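Local coordinates for protein catalase (Bacillus pumilus, PDB 4QOL) that breaks hydrogen peroxide down to water and oxygen at a buried heme and also reacts, peroxidase-like, with phenolic substrates that reach this heme, at residues D110-A115 with G186-Y191; G129-I134 with A192-S197; H217-E222 with D260-L265. One frame throughout, in Å; residues are numbered along the deposited sequence.

Contact 1 (D110-A115 with G186-Y191); sequences DPRGFA and GIPANY. With HEM (protoporphyrin IX containing Fe), chain E.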
loop_
_atom_site.group_PDB
_atom_site.type_symbol
_atom_site.label_atom_id
_atom_site.label_comp_id
_atom_site.label_asym_id
_atom_site.label_seq_id
_atom_site.Cartn_x
_atom_site.Cartn_y
_atom_site.Cartn_z
ATOM N N ASP A 110 8.007 11.590 28.988
ATOM C CA ASP A 110 8.219 10.399 28.108
ATOM C C ASP A 110 9.698 10.088 28.187
ATOM O O ASP A 110 10.501 11.011 28.270
ATOM C CB ASP A 110 7.881 10.737 26.626
ATOM C CG ASP A 110 6.750 9.881 26.005
ATOM O OD1 ASP A 110 6.190 8.945 26.630
ATOM O OD2 ASP A 110 6.262 10.293 24.868
ATOM N N PRO A 111 10.076 8.812 28.011
ATOM C CA PRO A 111 11.469 8.589 27.503
ATOM C C PRO A 111 11.687 9.375 26.217
ATOM O O PRO A 111 10.717 9.768 25.543
ATOM C CB PRO A 111 11.510 7.112 27.249
ATOM C CG PRO A 111 10.324 6.552 27.945
ATOM C CD PRO A 111 9.282 7.595 27.856
ATOM N N ARG A 112 12.928 9.698 25.942
ATOM C CA ARG A 112 13.299 10.177 24.651
ATOM C C ARG A 112 14.106 9.159 23.879
ATOM O O ARG A 112 15.052 8.570 24.415
ATOM C CB ARG A 112 14.148 11.439 24.802
ATOM C CG ARG A 112 13.370 12.775 24.738
ATOM C CD ARG A 112 12.207 12.874 25.693
ATOM N NE ARG A 112 11.485 14.182 25.597
ATOM C CZ ARG A 112 10.397 14.427 26.298
ATOM N NH1 ARG A 112 9.926 13.524 27.121
ATOM N NH2 ARG A 112 9.749 15.567 26.162
ATOM N N GLY A 113 13.784 9.031 22.593
ATOM C CA GLY A 113 14.617 8.205 21.713
ATOM C C GLY A 113 15.909 8.868 21.357
ATOM O O GLY A 113 15.984 10.088 21.221
ATOM N N PHE A 114 16.890 8.037 21.134
ATOM C CA PHE A 114 18.262 8.430 20.881
ATOM C C PHE A 114 18.829 7.353 19.961
ATOM O O PHE A 114 19.462 6.396 20.375
ATOM C CB PHE A 114 19.024 8.483 22.210
ATOM C CG PHE A 114 20.314 9.260 22.174
ATOM C CD1 PHE A 114 21.271 9.060 21.195
ATOM C CD2 PHE A 114 20.593 10.165 23.196
ATOM C CE1 PHE A 114 22.474 9.773 21.205
ATOM C CE2 PHE A 114 21.776 10.869 23.225
ATOM C CZ PHE A 114 22.730 10.675 22.226
ATOM N N ALA A 115 18.556 7.519 18.661
ATOM C CA ALA A 115 18.847 6.482 17.637
ATOM C C ALA A 115 20.010 6.909 16.761
ATOM O O ALA A 115 19.947 7.963 16.156
ATOM C CB ALA A 115 17.608 6.238 16.764
ATOM N N GLY A 186 12.122 12.681 33.303
ATOM C CA GLY A 186 11.039 12.391 32.402
ATOM C C GLY A 186 10.668 13.492 31.411
ATOM O O GLY A 186 10.021 13.205 30.408
ATOM N N ILE A 187 11.178 14.711 31.633
ATOM C CA ILE A 187 11.070 15.798 30.699
ATOM C C ILE A 187 12.426 16.472 30.514
ATOM O O ILE A 187 12.717 17.499 31.140
ATOM C CB ILE A 187 10.032 16.861 31.110
ATOM C CG1 ILE A 187 8.753 16.212 31.641
ATOM C CG2 ILE A 187 9.750 17.764 29.897
ATOM C CD1 ILE A 187 7.693 17.179 32.093
ATOM N N PRO A 188 13.293 15.919 29.656
ATOM C CA PRO A 188 14.494 16.620 29.276
ATOM C C PRO A 188 14.255 18.044 28.765
ATOM O O PRO A 188 13.254 18.290 28.139
ATOM C CB PRO A 188 15.126 15.715 28.174
ATOM C CG PRO A 188 14.563 14.351 28.497
ATOM C CD PRO A 188 13.126 14.653 28.932
ATOM N N ALA A 189 15.225 18.960 29.008
ATOM C CA ALA A 189 15.020 20.332 28.591
ATOM C C ALA A 189 14.959 20.453 27.074
ATOM O O ALA A 189 14.288 21.390 26.518
ATOM C CB ALA A 189 16.097 21.233 29.157
ATOM N N ASN A 190 15.737 19.602 26.419
ATOM C CA ASN A 190 15.791 19.528 24.974
ATOM C C ASN A 190 16.623 18.240 24.605
ATOM O O ASN A 190 16.953 17.469 25.473
ATOM C CB ASN A 190 16.425 20.818 24.408
ATOM C CG ASN A 190 17.795 21.089 24.986
ATOM O OD1 ASN A 190 18.707 20.271 24.844
ATOM N ND2 ASN A 190 17.978 22.269 25.644
ATOM N N TYR A 191 16.865 18.010 23.328
ATOM C CA TYR A 191 17.542 16.798 22.919
ATOM C C TYR A 191 19.055 16.850 23.123
ATOM O O TYR A 191 19.682 15.821 23.189
ATOM C CB TYR A 191 17.249 16.508 21.435
ATOM C CG TYR A 191 15.808 16.215 21.077
ATOM C CD1 TYR A 191 15.036 15.331 21.833
ATOM C CD2 TYR A 191 15.216 16.817 19.973
ATOM C CE1 TYR A 191 13.723 15.035 21.476
ATOM C CE2 TYR A 191 13.928 16.550 19.599
ATOM C CZ TYR A 191 13.150 15.670 20.359
ATOM O OH TYR A 191 11.862 15.421 19.987
HETATM C CHA HEM E . 10.855 3.187 17.275
HETATM C CHB HEM E . 9.192 -1.217 18.447
HETATM C CHC HEM E . 11.698 -0.928 22.741
HETATM C CHD HEM E . 13.816 3.107 21.093
HETATM C C1A HEM E . 10.164 1.986 17.249
HETATM C C2A HEM E . 9.262 1.567 16.219
HETATM C C3A HEM E . 8.800 0.330 16.550
HETATM C C4A HEM E . 9.412 -0.018 17.768
HETATM C CMA HEM E . 7.907 -0.634 15.824
HETATM C CAA HEM E . 8.956 2.362 14.990
HETATM C CBA HEM E . 10.234 2.308 14.127
HETATM C CGA HEM E . 10.026 2.900 12.784
HETATM O O1A HEM E . 11.035 3.148 12.091
HETATM O O2A HEM E . 8.878 3.050 12.307
HETATM C C1B HEM E . 9.743 -1.461 19.736
HETATM C C2B HEM E . 9.467 -2.663 20.461
HETATM C C3B HEM E . 10.133 -2.597 21.658
HETATM C C4B HEM E . 10.894 -1.339 21.657
HETATM C CMB HEM E . 8.594 -3.784 19.957
HETATM C CAB HEM E . 10.207 -3.580 22.740
HETATM C CBB HEM E . 9.811 -4.834 22.508
HETATM C C1C HEM E . 12.505 0.207 22.654
HETATM C C2C HEM E . 13.582 0.441 23.477
HETATM C C3C HEM E . 14.160 1.588 23.028
HETATM C C4C HEM E . 13.484 2.027 21.866
HETATM C CMC HEM E . 13.926 -0.393 24.693
HETATM C CAC HEM E . 15.373 2.151 23.516
HETATM C CBC HEM E . 16.242 1.330 24.080
HETATM C C1D HEM E . 13.136 3.417 19.905
HETATM C C2D HEM E . 13.453 4.625 19.143
HETATM C C3D HEM E . 12.625 4.688 18.095
HETATM C C4D HEM E . 11.801 3.489 18.214
HETATM C CMD HEM E . 14.523 5.592 19.556
HETATM C CAD HEM E . 12.574 5.734 17.011
HETATM C CBD HEM E . 13.692 5.370 16.008
HETATM C CGD HEM E . 13.624 6.454 14.973
HETATM O O1D HEM E . 14.197 7.507 15.231
HETATM O O2D HEM E . 13.010 6.297 13.883
HETATM N NA HEM E . 10.279 0.974 18.207
HETATM N NB HEM E . 10.586 -0.737 20.496
HETATM N NC HEM E . 12.489 1.128 21.630
HETATM N ND HEM E . 12.143 2.753 19.324
HETATM FE FE HEM E . 11.398 1.078 19.892
#
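One backbone hydrogen bond ties the loop 186-191 to the loop leading into strand 113-120, whose first residues line the heme pocket. Asp-110 N gives it to Gly-186 O at 2.9 Å, nearly straight at 165° and in the plane of the carbonyl. Within its own segment, Arg-112 NH1 donates to Asp-110 O at 2.8 Å, the acceptor lying in the guanidinium plane; Leu-108 O also takes a bond from NH1, and Glu-106 O one from NH2.

The packing rests on Arg-112. Its chain bends at chi2 (53°) and then runs extended, laying the guanidinium beside Pro-188, whose CD sits over one face, 3.7 Å from Arg-112 NE. Tyr-191 presents the edge of its ring: CE1 meets Arg-112 CG at 4.0 Å, while its OH is bonded to Glu-106.

On the heme side, Gly-113 CA packs at 3.4 Å against HEM CMD, so the backbone itself lies against this methyl, and Ala-115 CB lies near propionate oxygen HEM O1D. The cation of Arg-112 is buried with backbone carbonyls gripping both its terminal nitrogens, so its orientation is fixed and it probably stays charged; it offers Pro-188 a flat surface, and this packing, with the Asp-110 to Gly-186 bond, holds the loop.

Contact 2 (G129-I134 with A192-S197); sequences GNNLPI and AEMRGS. With HEM (protoporphyrin IX containing Fe), chain E.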
loop_
_atom_site.group_PDB
_atom_site.type_symbol
_atom_site.label_atom_id
_atom_site.label_comp_id
_atom_site.label_asym_id
_atom_site.label_seq_id
_atom_site.Cartn_x
_atom_site.Cartn_y
_atom_site.Cartn_z
ATOM N N GLY A 129 18.864 3.630 20.857
ATOM C CA GLY A 129 18.779 3.837 22.289
ATOM C C GLY A 129 17.625 4.716 22.737
ATOM O O GLY A 129 16.860 5.278 21.940
ATOM N N ASN A 130 17.560 4.949 24.044
ATOM C CA ASN A 130 16.735 5.974 24.670
ATOM C C ASN A 130 17.590 6.770 25.630
ATOM O O ASN A 130 18.693 6.311 25.981
ATOM C CB ASN A 130 15.569 5.344 25.490
ATOM C CG ASN A 130 14.314 5.066 24.698
ATOM O OD1 ASN A 130 14.081 5.567 23.592
ATOM N ND2 ASN A 130 13.415 4.302 25.342
ATOM N N ASN A 131 17.124 7.875 26.127
ATOM C CA ASN A 131 17.854 8.586 27.225
ATOM C C ASN A 131 17.927 7.777 28.496
ATOM O O ASN A 131 19.025 7.543 29.027
ATOM C CB ASN A 131 17.291 10.005 27.496
ATOM C CG ASN A 131 15.878 10.011 28.059
ATOM O OD1 ASN A 131 15.063 9.169 27.708
ATOM N ND2 ASN A 131 15.577 11.016 28.902
ATOM N N LEU A 132 16.777 7.313 29.002
ATOM C CA LEU A 132 16.793 6.535 30.208
ATOM C C LEU A 132 17.438 5.134 29.955
ATOM O O LEU A 132 17.241 4.536 28.909
ATOM C CB LEU A 132 15.380 6.372 30.781
ATOM C CG LEU A 132 14.619 7.676 30.908
ATOM C CD1 LEU A 132 13.220 7.409 31.419
ATOM C CD2 LEU A 132 15.319 8.656 31.854
ATOM N N PRO A 133 18.095 4.583 30.962
ATOM C CA PRO A 133 18.933 3.387 30.698
ATOM C C PRO A 133 18.296 2.020 30.931
ATOM O O PRO A 133 19.014 0.945 30.711
ATOM C CB PRO A 133 20.111 3.551 31.676
ATOM C CG PRO A 133 19.479 4.222 32.830
ATOM C CD PRO A 133 18.503 5.222 32.210
ATOM N N ILE A 134 17.034 2.012 31.313
ATOM C CA ILE A 134 16.243 0.805 31.525
ATOM C C ILE A 134 14.921 0.904 30.827
ATOM O O ILE A 134 14.620 1.895 30.187
ATOM C CB ILE A 134 16.018 0.528 33.008
ATOM C CG1 ILE A 134 15.425 1.750 33.683
ATOM C CG2 ILE A 134 17.323 0.203 33.694
ATOM C CD1 ILE A 134 14.921 1.449 35.025
ATOM N N ALA A 192 19.634 18.058 23.252
ATOM C CA ALA A 192 21.103 18.208 23.415
ATOM C C ALA A 192 21.556 18.004 24.859
ATOM O O ALA A 192 22.582 17.393 25.131
ATOM C CB ALA A 192 21.553 19.582 22.937
ATOM N N GLU A 193 20.737 18.428 25.804
ATOM C CA GLU A 193 21.127 18.386 27.241
ATOM C C GLU A 193 20.507 17.164 27.902
ATOM O O GLU A 193 19.694 17.246 28.833
ATOM C CB GLU A 193 20.668 19.691 27.917
ATOM C CG GLU A 193 21.373 20.935 27.383
ATOM C CD GLU A 193 20.881 22.220 28.033
ATOM O OE1 GLU A 193 20.135 23.003 27.385
ATOM O OE2 GLU A 193 21.247 22.456 29.188
ATOM N N MET A 194 20.841 15.998 27.342
ATOM C CA MET A 194 20.109 14.769 27.567
ATOM C C MET A 194 21.066 13.592 27.512
ATOM O O MET A 194 22.000 13.599 26.710
ATOM C CB MET A 194 19.088 14.631 26.428
ATOM C CG MET A 194 18.168 13.481 26.527
ATOM S SD MET A 194 16.945 13.449 25.166
ATOM C CE MET A 194 17.871 12.762 23.796
ATOM N N ARG A 195 20.812 12.619 28.382
ATOM C CA ARG A 195 21.524 11.353 28.439
ATOM C C ARG A 195 21.179 10.480 27.228
ATOM O O ARG A 195 20.150 10.708 26.582
ATOM C CB ARG A 195 21.039 10.638 29.694
ATOM C CG ARG A 195 21.803 9.449 30.144
ATOM C CD ARG A 195 21.090 8.762 31.298
ATOM N NE ARG A 195 20.721 9.667 32.402
ATOM C CZ ARG A 195 21.415 9.850 33.529
ATOM N NH1 ARG A 195 22.525 9.185 33.765
ATOM N NH2 ARG A 195 20.973 10.700 34.454
ATOM N N GLY A 196 22.088 9.532 26.898
ATOM C CA GLY A 196 21.743 8.461 25.984
ATOM C C GLY A 196 22.180 7.123 26.525
ATOM O O GLY A 196 23.141 7.049 27.288
ATOM N N SER A 197 21.422 6.053 26.189
ATOM C CA SER A 197 21.661 4.740 26.729
ATOM C C SER A 197 21.395 3.677 25.647
ATOM O O SER A 197 20.405 3.767 24.975
ATOM C CB SER A 197 20.728 4.484 27.902
ATOM O OG SER A 197 20.861 5.502 28.894
HETATM C CHA HEM E . 10.855 3.187 17.275
HETATM C CHB HEM E . 9.192 -1.217 18.447
HETATM C CHC HEM E . 11.698 -0.928 22.741
HETATM C CHD HEM E . 13.816 3.107 21.093
HETATM C C1A HEM E . 10.164 1.986 17.249
HETATM C C2A HEM E . 9.262 1.567 16.219
HETATM C C3A HEM E . 8.800 0.330 16.550
HETATM C C4A HEM E . 9.412 -0.018 17.768
HETATM C CMA HEM E . 7.907 -0.634 15.824
HETATM C CAA HEM E . 8.956 2.362 14.990
HETATM C CBA HEM E . 10.234 2.308 14.127
HETATM C CGA HEM E . 10.026 2.900 12.784
HETATM O O1A HEM E . 11.035 3.148 12.091
HETATM O O2A HEM E . 8.878 3.050 12.307
HETATM C C1B HEM E . 9.743 -1.461 19.736
HETATM C C2B HEM E . 9.467 -2.663 20.461
HETATM C C3B HEM E . 10.133 -2.597 21.658
HETATM C C4B HEM E . 10.894 -1.339 21.657
HETATM C CMB HEM E . 8.594 -3.784 19.957
HETATM C CAB HEM E . 10.207 -3.580 22.740
HETATM C CBB HEM E . 9.811 -4.834 22.508
HETATM C C1C HEM E . 12.505 0.207 22.654
HETATM C C2C HEM E . 13.582 0.441 23.477
HETATM C C3C HEM E . 14.160 1.588 23.028
HETATM C C4C HEM E . 13.484 2.027 21.866
HETATM C CMC HEM E . 13.926 -0.393 24.693
HETATM C CAC HEM E . 15.373 2.151 23.516
HETATM C CBC HEM E . 16.242 1.330 24.080
HETATM C C1D HEM E . 13.136 3.417 19.905
HETATM C C2D HEM E . 13.453 4.625 19.143
HETATM C C3D HEM E . 12.625 4.688 18.095
HETATM C C4D HEM E . 11.801 3.489 18.214
HETATM C CMD HEM E . 14.523 5.592 19.556
HETATM C CAD HEM E . 12.574 5.734 17.011
HETATM C CBD HEM E . 13.692 5.370 16.008
HETATM C CGD HEM E . 13.624 6.454 14.973
HETATM O O1D HEM E . 14.197 7.507 15.231
HETATM O O2D HEM E . 13.010 6.297 13.883
HETATM N NA HEM E . 10.279 0.974 18.207
HETATM N NB HEM E . 10.586 -0.737 20.496
HETATM N NC HEM E . 12.489 1.128 21.630
HETATM N ND HEM E . 12.143 2.753 19.324
HETATM FE FE HEM E . 11.398 1.078 19.892
HETATM O O HOH W 1 18.210 12.631 29.766
#
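Asn-131 turns its CG into the crowded position between backbone N and carbonyl carbon (chi1 67°). This brings ND2 to a water at 3.2 Å, which also accepts from Arg-195 N, while OD1 receives the backbone N of Arg-112. Its CB meets Met-194 CG at 3.7 Å; the methionine runs out with CG anti to its backbone N (chi1 -176°) and bends only at chi3, carrying SD alongside the same CB.

Ser-197 has OG anti to its carbonyl carbon (chi1 -56°), from where the hydroxyl donates to Asn-131 O at 2.7 Å, approaching from above the carbonyl plane. Its CB is pressed against Pro-133 CA at 3.5 Å, tighter than usual. Arg-195, extended to CD and bent at chi3, lays CD 3.3 Å from Asn-131 O; its charged end turns to a salt bridge with Glu-185.

The backbones meet in one antiparallel hydrogen-bonded bridge: Asn-130 N gives to Ser-197 O at 3.2 Å, and Ser-197 N returns a short but weak bond to Asn-130 O. On the heme side of this bridge, Asn-130 CG packs 3.3 Å from the vinyl atom HEM CAC.

Arg-195 O, buried here without a conventional partner, faces the CA-H and CB of Asn-131; Ser-197 OG and the shared water add to the single backbone bridge in holding the turn after the heme-lining strand.

Contact 3 (H217-E222 with D260-L265); sequences HWRPSE and DLYVQL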
loop_
_atom_site.group_PDB
_atom_site.type_symbol
_atom_site.label_atom_id
_atom_site.label_comp_id
_atom_site.label_asym_id
_atom_site.label_seq_id
_atom_site.Cartn_x
_atom_site.Cartn_y
_atom_site.Cartn_z
ATOM N N HIS A 217 26.677 3.961 26.917
ATOM C CA HIS A 217 26.197 5.172 27.572
ATOM C C HIS A 217 26.678 6.398 26.810
ATOM O O HIS A 217 27.871 6.447 26.428
ATOM C CB HIS A 217 26.769 5.230 28.991
ATOM C CG HIS A 217 26.360 4.078 29.836
ATOM N ND1 HIS A 217 25.166 4.054 30.534
ATOM C CD2 HIS A 217 26.985 2.922 30.120
ATOM C CE1 HIS A 217 25.077 2.918 31.206
ATOM N NE2 HIS A 217 26.172 2.218 30.976
ATOM N N TRP A 218 25.787 7.353 26.549
ATOM C CA TRP A 218 26.155 8.606 25.918
ATOM C C TRP A 218 26.056 9.740 26.976
ATOM O O TRP A 218 24.994 9.929 27.594
ATOM C CB TRP A 218 25.171 8.944 24.792
ATOM C CG TRP A 218 25.162 8.052 23.587
ATOM C CD1 TRP A 218 24.157 7.150 23.216
ATOM C CD2 TRP A 218 26.132 8.014 22.523
ATOM N NE1 TRP A 218 24.469 6.565 22.001
ATOM C CE2 TRP A 218 25.654 7.097 21.545
ATOM C CE3 TRP A 218 27.325 8.714 22.259
ATOM C CZ2 TRP A 218 26.337 6.856 20.346
ATOM C CZ3 TRP A 218 28.036 8.420 21.071
ATOM C CH2 TRP A 218 27.528 7.502 20.137
ATOM N N ARG A 219 27.140 10.484 27.147
ATOM C CA ARG A 219 27.206 11.632 28.073
ATOM C C ARG A 219 27.299 12.976 27.320
ATOM O O ARG A 219 28.259 13.216 26.556
ATOM C CB ARG A 219 28.417 11.498 28.996
ATOM C CG ARG A 219 28.012 10.672 30.166
ATOM C CD ARG A 219 29.182 10.083 30.955
ATOM N NE ARG A 219 30.204 11.019 31.364
ATOM C CZ ARG A 219 31.286 10.650 32.065
ATOM N NH1 ARG A 219 31.452 9.375 32.447
ATOM N NH2 ARG A 219 32.179 11.569 32.431
ATOM N N PRO A 220 26.287 13.816 27.477
ATOM C CA PRO A 220 26.236 15.049 26.733
ATOM C C PRO A 220 27.298 16.045 27.101
ATOM O O PRO A 220 27.465 16.366 28.271
ATOM C CB PRO A 220 24.871 15.604 27.097
ATOM C CG PRO A 220 24.563 15.020 28.440
ATOM C CD PRO A 220 25.157 13.682 28.427
ATOM N N SER A 221 27.958 16.583 26.098
ATOM C CA SER A 221 28.901 17.674 26.320
ATOM C C SER A 221 28.187 18.875 26.878
ATOM O O SER A 221 28.779 19.655 27.632
ATOM C CB SER A 221 29.581 18.072 25.016
ATOM O OG SER A 221 28.649 18.583 24.070
ATOM N N GLU A 222 26.892 19.025 26.570
ATOM C CA GLU A 222 26.085 20.141 27.075
ATOM C C GLU A 222 25.495 19.920 28.500
ATOM O O GLU A 222 24.846 20.824 29.015
ATOM C CB GLU A 222 24.951 20.486 26.095
ATOM C CG GLU A 222 25.422 20.877 24.695
ATOM C CD GLU A 222 26.168 22.189 24.633
ATOM O OE1 GLU A 222 26.012 23.012 25.537
ATOM O OE2 GLU A 222 26.929 22.398 23.679
ATOM N N ASP A 260 29.904 12.047 24.557
ATOM C CA ASP A 260 30.922 11.041 24.704
ATOM C C ASP A 260 30.305 9.704 24.893
ATOM O O ASP A 260 29.369 9.529 25.679
ATOM C CB ASP A 260 31.867 11.389 25.889
ATOM C CG ASP A 260 32.733 12.611 25.608
ATOM O OD1 ASP A 260 33.136 12.847 24.444
ATOM O OD2 ASP A 260 33.039 13.349 26.563
ATOM N N LEU A 261 30.855 8.729 24.181
ATOM C CA LEU A 261 30.441 7.319 24.318
ATOM C C LEU A 261 31.317 6.583 25.347
ATOM O O LEU A 261 32.505 6.582 25.216
ATOM C CB LEU A 261 30.610 6.584 22.965
ATOM C CG LEU A 261 30.032 5.180 22.950
ATOM C CD1 LEU A 261 28.525 5.154 23.228
ATOM C CD2 LEU A 261 30.330 4.550 21.598
ATOM N N TYR A 262 30.673 5.995 26.352
ATOM C CA TYR A 262 31.291 5.145 27.337
ATOM C C TYR A 262 30.654 3.772 27.263
ATOM O O TYR A 262 29.477 3.637 26.956
ATOM C CB TYR A 262 31.079 5.669 28.732
ATOM C CG TYR A 262 31.843 6.926 29.047
ATOM C CD1 TYR A 262 31.331 8.141 28.664
ATOM C CD2 TYR A 262 33.106 6.879 29.644
ATOM C CE1 TYR A 262 32.038 9.321 28.883
ATOM C CE2 TYR A 262 33.811 8.060 29.876
ATOM C CZ TYR A 262 33.230 9.282 29.517
ATOM O OH TYR A 262 33.952 10.446 29.758
ATOM N N VAL A 263 31.439 2.744 27.557
ATOM C CA VAL A 263 30.894 1.412 27.752
ATOM C C VAL A 263 31.208 0.860 29.122
ATOM O O VAL A 263 32.177 1.245 29.763
ATOM C CB VAL A 263 31.362 0.404 26.682
ATOM C CG1 VAL A 263 30.818 0.841 25.326
ATOM C CG2 VAL A 263 32.871 0.270 26.644
ATOM N N GLN A 264 30.370 -0.081 29.558
ATOM C CA GLN A 264 30.720 -1.003 30.641
ATOM C C GLN A 264 30.858 -2.398 30.078
ATOM O O GLN A 264 30.109 -2.791 29.171
ATOM C CB GLN A 264 29.578 -1.029 31.691
ATOM C CG GLN A 264 29.269 0.262 32.397
ATOM C CD GLN A 264 27.992 0.160 33.225
ATOM O OE1 GLN A 264 26.888 0.186 32.687
ATOM N NE2 GLN A 264 28.142 0.037 34.544
ATOM N N LEU A 265 31.829 -3.140 30.609
ATOM C CA LEU A 265 32.115 -4.485 30.128
ATOM C C LEU A 265 32.002 -5.469 31.300
ATOM O O LEU A 265 32.516 -5.200 32.393
ATOM C CB LEU A 265 33.506 -4.570 29.468
ATOM C CG LEU A 265 33.618 -3.815 28.132
ATOM C CD1 LEU A 265 35.063 -3.531 27.783
ATOM C CD2 LEU A 265 32.939 -4.606 27.014
HETATM O O HOH W 2 30.704 14.541 27.483
#
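Two neighbouring strands of the antiparallel catalase beta-barrel, 211-220 and 258-267, run side by side here, their short segments 4.7 Å apart at closest approach and at 146° between directions. His-217 with Tyr-262 and Arg-219 with Asp-260 are hydrogen-bonded pairs; Trp-218 with Leu-261 is the non-hydrogen-bonded pair between them. Tyr-262 N donates to His-217 O almost straight, His-217 N answers to Tyr-262 O, and Arg-219 and Asp-260 exchange a second pair of bonds.

The sheet's two faces differ in chemistry. On the face carrying Trp-218 and Leu-261, CD1 of Leu-261 sits over one side of the indole, and the ring of Phe-114 stacks on the other. With CG anti to the backbone N, this methyl stands 3.6 Å from the centroid of the six-membered ring in a CH-pi contact. Leu-261 CB touches the same ring at Trp-218 CZ3, 3.7 Å away.

In the barrel sheet, strand 258-267 pairs on its other side with 293-302, whose Arg-297 forms a salt bridge with Asp-260 OD1 on the polar face. There Arg-219 bends at chi3 (51°) to lay its guanidinium flat on Tyr-262, planes only 7° apart, in an off-centre cation-pi stack with CZ 4.0 Å from the ring centroid; NH1 lies 3.4 Å from Tyr-262 CZ. Beside it, a water donates to both Arg-219 O and Asp-260 OD2. His-217 NE2 reaches diagonally past the paired tyrosine to Gln-264 OE1 at 2.8 Å, donating from above the amide plane, which is turned well away from the imidazole plane. Gln-264 NE2 bonds to the carbonyls of Trp-285 and Tyr-290, which fixes the amide's orientation and leaves OE1 facing the histidine.

How the contacts relate
All three contacts reach one antiparallel sheet beside the heme. Contacts 1 and 2, centres about 7 Å apart, both touch the cofactor and are joined along neighbouring strands 113-120 and 123-130, where Arg-112 O lies 2.8 Å from Asn-131 N and Phe-114 O 2.9 Å from Gly-129 N. Contact 2 passes to contact 3, about 10 Å away between centres, through Gly-196 O, 2.8 Å from Trp-218 N. Contacts 1 and 3 are about 16 Å apart at their centres, yet Phe-114 CE1 meets Trp-218 CD1 at 3.7 Å. Contact 3 is farther from the pocket, the Trp-218 side chain standing about 10 Å from the heme.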